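Side-chain contacts in SVS_variant_AS1 (Streptomyces sp. CWA1, PDB 6TJA), which probably cyclises geranylgeranyl diphosphate to the diterpene spiroviolene, as an engineered ancestral variant of a bacterial terpene cyclase: residues Glu34-Arg37 / Met41-Ser44; Val213-Glu218 / Leu277-Arg282; Gly108-Ala113 / His151-Trp156. All blocks are in the same frame, centred on the assembly; numbering follows the deposited sequence.

Contact 1 of 3, residues Glu34-Arg37 / Met41-Ser44; sequences EWIR and MCAS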
loop_
_atom_site.group_PDB
_atom_site.type_symbol
_atom_site.label_atom_id
_atom_site.label_comp_id
_atom_site.label_asym_id
_atom_site.label_seq_id
_atom_site.Cartn_x
_atom_site.Cartn_y
_atom_site.Cartn_z
ATOM N N GLU A 34 -4.910 -16.162 -25.820
ATOM C CA GLU A 34 -3.597 -16.533 -26.292
ATOM C C GLU A 34 -2.506 -16.157 -25.322
ATOM O O GLU A 34 -1.616 -16.914 -25.114
ATOM C CB GLU A 34 -3.276 -16.197 -27.764
ATOM C CG GLU A 34 -3.621 -14.838 -28.313
ATOM C CD GLU A 34 -4.025 -14.832 -29.801
ATOM O OE1 GLU A 34 -4.467 -15.863 -30.349
ATOM O OE2 GLU A 34 -3.933 -13.773 -30.433
ATOM N N TRP A 35 -2.592 -14.990 -24.721
ATOM C CA TRP A 35 -1.602 -14.555 -23.688
ATOM C C TRP A 35 -1.534 -15.582 -22.556
ATOM O O TRP A 35 -0.401 -15.874 -22.096
ATOM C CB TRP A 35 -1.944 -13.181 -23.117
ATOM C CG TRP A 35 -1.067 -12.715 -21.998
ATOM C CD1 TRP A 35 0.054 -11.945 -22.102
ATOM C CD2 TRP A 35 -1.269 -12.947 -20.596
ATOM N NE1 TRP A 35 0.557 -11.681 -20.857
ATOM C CE2 TRP A 35 -0.233 -12.283 -19.914
ATOM C CE3 TRP A 35 -2.252 -13.597 -19.848
ATOM C CZ2 TRP A 35 -0.133 -12.284 -18.526
ATOM C CZ3 TRP A 35 -2.170 -13.581 -18.474
ATOM C CH2 TRP A 35 -1.117 -12.941 -17.821
ATOM N N ILE A 36 -2.703 -16.051 -22.110
ATOM C CA ILE A 36 -2.862 -17.004 -20.975
ATOM C C ILE A 36 -2.070 -18.273 -21.293
ATOM O O ILE A 36 -1.323 -18.703 -20.405
ATOM C CB ILE A 36 -4.345 -17.314 -20.677
ATOM C CG1 ILE A 36 -5.077 -16.100 -20.108
ATOM C CG2 ILE A 36 -4.476 -18.502 -19.743
ATOM C CD1 ILE A 36 -6.575 -16.301 -19.965
ATOM N N ARG A 37 -2.238 -18.835 -22.499
ATOM C CA ARG A 37 -1.560 -20.082 -22.965
ATOM C C ARG A 37 -0.034 -19.878 -22.967
ATOM O O ARG A 37 0.679 -20.799 -22.530
ATOM C CB ARG A 37 -2.121 -20.513 -24.328
ATOM C CG ARG A 37 -3.617 -20.804 -24.276
ATOM C CD ARG A 37 -4.236 -21.624 -25.401
ATOM N NE ARG A 37 -5.135 -22.559 -24.728
ATOM C CZ ARG A 37 -6.447 -22.693 -24.915
ATOM N NH1 ARG A 37 -7.086 -21.978 -25.830
ATOM N NH2 ARG A 37 -7.105 -23.588 -24.184
ATOM N N MET A 41 1.778 -18.889 -16.598
ATOM C CA MET A 41 1.004 -18.701 -15.348
ATOM C C MET A 41 0.343 -20.026 -14.951
ATOM O O MET A 41 0.084 -20.245 -13.756
ATOM C CB MET A 41 -0.054 -17.625 -15.599
ATOM C CG MET A 41 -0.869 -17.240 -14.394
ATOM S SD MET A 41 -1.878 -15.812 -14.822
ATOM C CE MET A 41 -3.140 -16.546 -15.861
ATOM N N CYS A 42 0.068 -20.884 -15.929
ATOM C CA CYS A 42 -0.688 -22.149 -15.744
ATOM C C CYS A 42 0.255 -23.358 -15.884
ATOM O O CYS A 42 0.979 -23.455 -16.923
ATOM C CB CYS A 42 -1.848 -22.188 -16.730
ATOM S SG CYS A 42 -3.038 -20.845 -16.456
ATOM N N ALA A 43 0.242 -24.233 -14.866
ATOM C CA ALA A 43 1.043 -25.477 -14.755
ATOM C C ALA A 43 0.493 -26.581 -15.678
ATOM O O ALA A 43 1.323 -27.281 -16.301
ATOM C CB ALA A 43 1.071 -25.929 -13.314
ATOM N N SER A 44 -0.840 -26.731 -15.765
ATOM C CA SER A 44 -1.546 -27.814 -16.510
ATOM C C SER A 44 -2.658 -27.249 -17.417
ATOM O O SER A 44 -3.047 -26.084 -17.238
ATOM C CB SER A 44 -2.087 -28.842 -15.544
ATOM O OG SER A 44 -3.408 -28.523 -15.123
#

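Contact 2 of 3, residues Val213-Glu218 / Leu277-Arg282; sequences VRALTE and LELHDR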
loop_
_atom_site.group_PDB
_atom_site.type_symbol
_atom_site.label_atom_id
_atom_site.label_comp_id
_atom_site.label_asym_id
_atom_site.label_seq_id
_atom_site.Cartn_x
_atom_site.Cartn_y
_atom_site.Cartn_z
ATOM N N VAL A 213 -14.563 11.302 -3.414
ATOM C CA VAL A 213 -14.240 10.359 -4.513
ATOM C C VAL A 213 -13.618 9.091 -3.918
ATOM O O VAL A 213 -13.904 7.986 -4.409
ATOM C CB VAL A 213 -13.292 11.022 -5.522
ATOM C CG1 VAL A 213 -12.801 10.026 -6.561
ATOM C CG2 VAL A 213 -13.968 12.199 -6.185
ATOM N N ARG A 214 -12.758 9.246 -2.918
ATOM C CA ARG A 214 -12.234 8.101 -2.153
ATOM C C ARG A 214 -13.418 7.301 -1.588
ATOM O O ARG A 214 -13.426 6.044 -1.686
ATOM C CB ARG A 214 -11.286 8.670 -1.096
ATOM C CG ARG A 214 -10.431 7.620 -0.420
ATOM C CD ARG A 214 -9.471 6.999 -1.423
ATOM N NE ARG A 214 -9.398 5.656 -0.990
ATOM C CZ ARG A 214 -9.427 4.595 -1.750
ATOM N NH1 ARG A 214 -9.472 4.705 -3.065
ATOM N NH2 ARG A 214 -9.351 3.421 -1.150
ATOM N N ALA A 215 -14.393 7.964 -0.976
ATOM C CA ALA A 215 -15.559 7.275 -0.366
ATOM C C ALA A 215 -16.411 6.611 -1.453
ATOM O O ALA A 215 -16.886 5.485 -1.236
ATOM C CB ALA A 215 -16.371 8.211 0.467
ATOM N N LEU A 216 -16.586 7.246 -2.600
ATOM C CA LEU A 216 -17.388 6.635 -3.706
ATOM C C LEU A 216 -16.649 5.389 -4.170
ATOM O O LEU A 216 -17.299 4.410 -4.472
ATOM C CB LEU A 216 -17.545 7.632 -4.871
ATOM C CG LEU A 216 -18.585 8.723 -4.653
ATOM C CD1 LEU A 216 -18.489 9.796 -5.742
ATOM C CD2 LEU A 216 -19.998 8.142 -4.623
ATOM N N THR A 217 -15.319 5.429 -4.186
ATOM C CA THR A 217 -14.492 4.300 -4.657
ATOM C C THR A 217 -14.636 3.142 -3.649
ATOM O O THR A 217 -14.906 1.975 -4.065
ATOM C CB THR A 217 -13.042 4.738 -4.892
ATOM O OG1 THR A 217 -12.976 5.778 -5.879
ATOM C CG2 THR A 217 -12.198 3.570 -5.350
ATOM N N GLU A 218 -14.469 3.442 -2.361
ATOM C CA GLU A 218 -14.623 2.427 -1.296
ATOM C C GLU A 218 -16.030 1.822 -1.384
ATOM O O GLU A 218 -16.145 0.599 -1.307
ATOM C CB GLU A 218 -14.269 3.057 0.039
ATOM C CG GLU A 218 -12.776 3.227 0.247
ATOM C CD GLU A 218 -12.374 3.295 1.707
ATOM O OE1 GLU A 218 -13.292 3.435 2.551
ATOM O OE2 GLU A 218 -11.151 3.215 2.011
ATOM N N LEU A 277 -25.138 6.070 -4.330
ATOM C CA LEU A 277 -25.931 6.782 -5.294
ATOM C C LEU A 277 -26.164 8.221 -4.871
ATOM O O LEU A 277 -26.103 9.112 -5.673
ATOM C CB LEU A 277 -27.248 6.073 -5.558
ATOM C CG LEU A 277 -27.153 4.682 -6.129
ATOM C CD1 LEU A 277 -28.436 3.950 -5.957
ATOM C CD2 LEU A 277 -26.673 4.653 -7.545
ATOM N N GLU A 278 -26.434 8.403 -3.596
ATOM C CA GLU A 278 -26.646 9.713 -3.050
ATOM C C GLU A 278 -25.384 10.560 -3.173
ATOM O O GLU A 278 -25.441 11.613 -3.721
ATOM C CB GLU A 278 -27.212 9.645 -1.635
ATOM C CG GLU A 278 -27.212 10.954 -0.900
ATOM C CD GLU A 278 -27.671 10.862 0.546
ATOM O OE1 GLU A 278 -27.027 10.235 1.380
ATOM O OE2 GLU A 278 -28.690 11.447 0.868
ATOM N N LEU A 279 -24.242 10.069 -2.727
ATOM C CA LEU A 279 -22.983 10.869 -2.851
ATOM C C LEU A 279 -22.647 11.097 -4.335
ATOM O O LEU A 279 -22.137 12.166 -4.698
ATOM C CB LEU A 279 -21.864 10.137 -2.118
ATOM C CG LEU A 279 -20.527 10.873 -2.084
ATOM C CD1 LEU A 279 -20.686 12.324 -1.647
ATOM C CD2 LEU A 279 -19.568 10.167 -1.166
ATOM N N HIS A 280 -22.904 10.116 -5.187
ATOM C CA HIS A 280 -22.568 10.210 -6.628
ATOM C C HIS A 280 -23.320 11.409 -7.219
ATOM O O HIS A 280 -22.704 12.205 -7.943
ATOM C CB HIS A 280 -22.870 8.896 -7.368
ATOM C CG HIS A 280 -22.743 9.056 -8.845
ATOM N ND1 HIS A 280 -23.755 9.598 -9.613
ATOM C CD2 HIS A 280 -21.692 8.863 -9.670
ATOM C CE1 HIS A 280 -23.348 9.661 -10.868
ATOM N NE2 HIS A 280 -22.073 9.246 -10.922
ATOM N N ASP A 281 -24.598 11.552 -6.879
ATOM C CA ASP A 281 -25.495 12.595 -7.449
ATOM C C ASP A 281 -25.032 13.980 -6.981
ATOM O O ASP A 281 -25.228 14.931 -7.728
ATOM C CB ASP A 281 -26.963 12.247 -7.164
ATOM C CG ASP A 281 -27.522 11.177 -8.099
ATOM O OD1 ASP A 281 -26.754 10.657 -8.934
ATOM O OD2 ASP A 281 -28.722 10.855 -7.988
ATOM N N ARG A 282 -24.381 14.087 -5.822
ATOM C CA ARG A 282 -23.889 15.385 -5.282
ATOM C C ARG A 282 -22.565 15.748 -5.967
ATOM O O ARG A 282 -22.320 16.927 -6.233
ATOM C CB ARG A 282 -23.819 15.266 -3.760
ATOM C CG ARG A 282 -23.110 16.409 -3.062
ATOM C CD ARG A 282 -23.337 16.388 -1.549
ATOM N NE ARG A 282 -22.376 15.642 -0.734
ATOM C CZ ARG A 282 -21.051 15.867 -0.670
ATOM N NH1 ARG A 282 -20.454 16.775 -1.429
ATOM N NH2 ARG A 282 -20.306 15.149 0.152
#

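Contact 3 of 3, residues Gly108-Ala113 / His151-Trp156; sequences GRVQRA and HAHRAW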
loop_
_atom_site.group_PDB
_atom_site.type_symbol
_atom_site.label_atom_id
_atom_site.label_comp_id
_atom_site.label_asym_id
_atom_site.label_seq_id
_atom_site.Cartn_x
_atom_site.Cartn_y
_atom_site.Cartn_z
ATOM N N GLY A 108 5.240 -9.889 -0.253
ATOM C CA GLY A 108 6.379 -8.966 -0.367
ATOM C C GLY A 108 7.118 -9.174 -1.669
ATOM O O GLY A 108 7.431 -8.165 -2.321
ATOM N N ARG A 109 7.376 -10.423 -2.046
ATOM C CA ARG A 109 8.124 -10.755 -3.297
ATOM C C ARG A 109 7.279 -10.326 -4.509
ATOM O O ARG A 109 7.821 -9.678 -5.389
ATOM C CB ARG A 109 8.552 -12.225 -3.358
ATOM C CG ARG A 109 9.642 -12.618 -2.357
ATOM C CD ARG A 109 10.293 -13.992 -2.519
ATOM N NE ARG A 109 9.302 -14.989 -2.869
ATOM C CZ ARG A 109 8.663 -15.801 -2.007
ATOM N NH1 ARG A 109 8.935 -15.771 -0.707
ATOM N NH2 ARG A 109 7.754 -16.657 -2.464
ATOM N N VAL A 110 5.981 -10.632 -4.537
ATOM C CA VAL A 110 5.099 -10.290 -5.691
ATOM C C VAL A 110 4.978 -8.759 -5.803
ATOM O O VAL A 110 5.158 -8.215 -6.918
ATOM C CB VAL A 110 3.736 -10.983 -5.552
ATOM C CG1 VAL A 110 2.742 -10.523 -6.597
ATOM C CG2 VAL A 110 3.917 -12.477 -5.623
ATOM N N GLN A 111 4.700 -8.085 -4.689
ATOM C CA GLN A 111 4.568 -6.617 -4.696
ATOM C C GLN A 111 5.884 -6.010 -5.246
ATOM O O GLN A 111 5.808 -5.188 -6.159
ATOM C CB GLN A 111 4.092 -6.130 -3.328
ATOM C CG GLN A 111 3.868 -4.632 -3.273
ATOM C CD GLN A 111 2.716 -4.109 -4.101
ATOM O OE1 GLN A 111 1.688 -4.786 -4.299
ATOM N NE2 GLN A 111 2.868 -2.862 -4.551
ATOM N N ARG A 112 7.050 -6.464 -4.797
ATOM C CA ARG A 112 8.349 -5.916 -5.253
ATOM C C ARG A 112 8.510 -6.111 -6.768
ATOM O O ARG A 112 8.894 -5.144 -7.439
ATOM C CB ARG A 112 9.517 -6.513 -4.469
ATOM C CG ARG A 112 10.862 -5.885 -4.823
ATOM C CD ARG A 112 10.916 -4.425 -4.417
ATOM N NE ARG A 112 12.045 -3.689 -4.948
ATOM C CZ ARG A 112 12.125 -2.361 -5.007
ATOM N NH1 ARG A 112 11.130 -1.611 -4.554
ATOM N NH2 ARG A 112 13.223 -1.786 -5.479
ATOM N N ALA A 113 8.164 -7.280 -7.294
ATOM C CA ALA A 113 8.195 -7.609 -8.742
ATOM C C ALA A 113 7.349 -6.621 -9.550
ATOM O O ALA A 113 7.753 -6.277 -10.694
ATOM C CB ALA A 113 7.710 -9.021 -8.948
ATOM N N HIS A 151 -0.214 0.832 -5.562
ATOM C CA HIS A 151 -0.655 1.077 -4.162
ATOM C C HIS A 151 -1.965 0.317 -3.891
ATOM O O HIS A 151 -2.157 -0.163 -2.771
ATOM C CB HIS A 151 -0.782 2.588 -3.917
ATOM C CG HIS A 151 0.513 3.292 -3.756
ATOM N ND1 HIS A 151 1.568 2.739 -3.045
ATOM C CD2 HIS A 151 0.926 4.508 -4.154
ATOM C CE1 HIS A 151 2.589 3.580 -3.068
ATOM N NE2 HIS A 151 2.217 4.676 -3.726
ATOM N N ALA A 152 -2.858 0.253 -4.868
ATOM C CA ALA A 152 -4.136 -0.489 -4.772
ATOM C C ALA A 152 -3.817 -1.980 -4.591
ATOM O O ALA A 152 -4.489 -2.647 -3.747
ATOM C CB ALA A 152 -5.002 -0.252 -5.996
ATOM N N HIS A 153 -2.805 -2.436 -5.312
ATOM C CA HIS A 153 -2.307 -3.780 -5.295
ATOM C C HIS A 153 -1.767 -4.207 -3.937
ATOM O O HIS A 153 -2.068 -5.255 -3.481
ATOM C CB HIS A 153 -1.253 -3.922 -6.364
ATOM C CG HIS A 153 -0.888 -5.322 -6.703
ATOM N ND1 HIS A 153 0.088 -6.014 -6.039
ATOM C CD2 HIS A 153 -1.298 -6.126 -7.703
ATOM C CE1 HIS A 153 0.245 -7.190 -6.597
ATOM N NE2 HIS A 153 -0.581 -7.281 -7.609
ATOM N N ARG A 154 -0.970 -3.368 -3.307
ATOM C CA ARG A 154 -0.476 -3.684 -2.005
ATOM C C ARG A 154 -1.632 -3.688 -1.025
ATOM O O ARG A 154 -1.645 -4.466 -0.150
ATOM C CB ARG A 154 0.631 -2.749 -1.514
ATOM C CG ARG A 154 1.120 -3.162 -0.135
ATOM C CD ARG A 154 2.460 -2.673 0.352
ATOM N NE ARG A 154 2.827 -1.497 -0.333
ATOM C CZ ARG A 154 3.889 -1.314 -1.072
ATOM N NH1 ARG A 154 4.835 -2.183 -1.185
ATOM N NH2 ARG A 154 4.004 -0.170 -1.635
ATOM N N ALA A 155 -2.604 -2.822 -1.223
ATOM C CA ALA A 155 -3.772 -2.742 -0.315
ATOM C C ALA A 155 -4.522 -4.084 -0.349
ATOM O O ALA A 155 -4.811 -4.609 0.737
ATOM C CB ALA A 155 -4.640 -1.563 -0.666
ATOM N N TRP A 156 -4.723 -4.658 -1.551
ATOM C CA TRP A 156 -5.404 -5.962 -1.737
ATOM C C TRP A 156 -4.600 -7.087 -1.065
ATOM O O TRP A 156 -5.210 -7.918 -0.326
ATOM C CB TRP A 156 -5.665 -6.226 -3.222
ATOM C CG TRP A 156 -5.772 -7.678 -3.554
ATOM C CD1 TRP A 156 -6.740 -8.543 -3.146
ATOM C CD2 TRP A 156 -4.870 -8.443 -4.374
ATOM N NE1 TRP A 156 -6.484 -9.794 -3.614
ATOM C CE2 TRP A 156 -5.352 -9.764 -4.387
ATOM C CE3 TRP A 156 -3.697 -8.147 -5.068
ATOM C CZ2 TRP A 156 -4.714 -10.779 -5.089
ATOM C CZ3 TRP A 156 -3.059 -9.154 -5.746
ATOM C CH2 TRP A 156 -3.550 -10.456 -5.728
#

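Contact 1 of 3, residues Glu34-Arg37 / Met41-Ser44
The indole of W35 meets M41 through its benzo corner: methyl CE of M41 lies 4.1 Å from CZ3 of W35, approaching the ring obliquely. In the plane of the ring, its edge abuts CG1 of the neighbouring I36. Around the same indole, A129, I133 and R136 of helix 126-140 and L78 of helix 70-91 add further contacts, and NE1 is hydrogen-bonded to D132. The sulfur of M41 belongs to the same Met-aromatic pairing, with SD 5.3 Å from the centroid of the six-membered ring of W35. M41 runs extended from the backbone and then bends at chi3 (74°), which leaves its methyl group facing the indole. Beside this pair, CG2 of I36 touches SG of C42 at 4.3 Å. S39 OG is hydrogen-bonded to both I36 O and M41 N, consistent with a tight turn after helix 25-38. No hydrogen bond joins the two segments. The chemistry is therefore that of dispersion between soft sulfur-bearing groups and hydrocarbon, a contact that closes the helix end against its own following loop while the polar edge of W35 is satisfied elsewhere.

Contact 2 of 3, residues Val213-Glu218 / Leu277-Arg282
L216 carries the apolar part of this contact, reaching from helix 211-231 to the backbone and side chains of helix 258-283. Its CD2 lies 3.6 Å from H280 N and 3.7 Å from L279 CB, while CG of L216 packs 3.9 Å from CG of L279. With CG of L216 set opposite the carbonyl carbon (chi1 -78°), the branch extends across to the other helix. L279 answers with a second touch, its CD2 resting 4.1 Å from CB of A215. Shortening L216 to alanine removes the branch that meets L279 and H280, and would probably leave a gap between the helices there. No polar bond crosses between the two segments. ND1 of H280 donates to D281 OD1 over 3.3 Å, nearly straight and in the imidazole plane, meeting the carboxylate on its anti side. V213 O accepts from both T217 N and, at 2.8 Å, T217 OG1, on opposite faces of its plane; T217 OG1 also pairs with Y294. On the flank turned from helix 258-283, E218 forms a salt bridge with R112 of the second subunit. The N-to-C directions of the two short segments differ by 145°, their axes 10.0 Å apart: a roughly antiparallel helix pair packed through L216 and L279, in keeping with the all-helical fold of class I terpene synthases.

Contact 3 of 3, residues Gly108-Ala113 / His151-Trp156
Q111 lays its amide over the guanidinium of R154, with NE2 of Q111 3.9 Å above the plane and over its centre. The two flat groups are strongly tilted against each other, so this is an overlap and not a parallel stack. CG of Q111 comes closer still to the same group, 3.4 Å from NH1 of R154, and the amide carbon CD of Q111 rests 3.6 Å from CB of R154. The glutamine chain turns at chi2 (68°), which turns the amide along the facing helix. There OE1 of Q111 accepts a hydrogen bond of 2.7 Å from H153 ND1. The bond is fairly straight at 161°; OE1 of Q111 lies near the imidazole plane, whereas ND1 of H153 stands 28° out of the amide carbonyl plane. R154 N is also close to OE1 of Q111, but at an angle too poor for a bond. The imidazole is bordered by hydrocarbon as well: CZ3 of W156 sits 3.6 Å above one face of H153, toward the rim, and CG1 of V110 approaches CE1 of H153 at the edge, at 4.2 Å. V110 goes on to meet W82 and F86 of helix 70-91.

The helices run almost antiparallel. One side of the pair borders the second subunit: H151 stacks on H151 of that chain, and R154 touches its S158. On the other end of the amide, NE2 of Q111 is hydrogen-bonded to E115 and to V150 O. Oxygen toward a ring donor and nitrogen toward two acceptors favour this amide orientation over the flipped one. A buried glutamine thus has its polar atoms satisfied while its carbons and amide face pack on R154, and the hydrogen bond to ND1 in turn is likely to hold the rotation of H153.

All three contacts are buried, yet they differ in depth and chemistry. Contact 1 lies farthest out, its centre about 22 Å from the centre of the chain, and joins a helix end to its own loop; contacts 2 and 3, at about 16 and 15 Å, pair helices distant in sequence. Contacts 1 and 3 share neighbours, since both pack on helices 70-91 and 126-140, and W82 touches each. Contacts 2 and 3 both reach the second subunit, and R112 of contact 3 pairs with E218 of contact 2 across the interface. Across contacts 1 and 2 the side chains meet by apolar contact without hydrogen bonds, whereas contact 3 adds an amide-imidazole hydrogen bond.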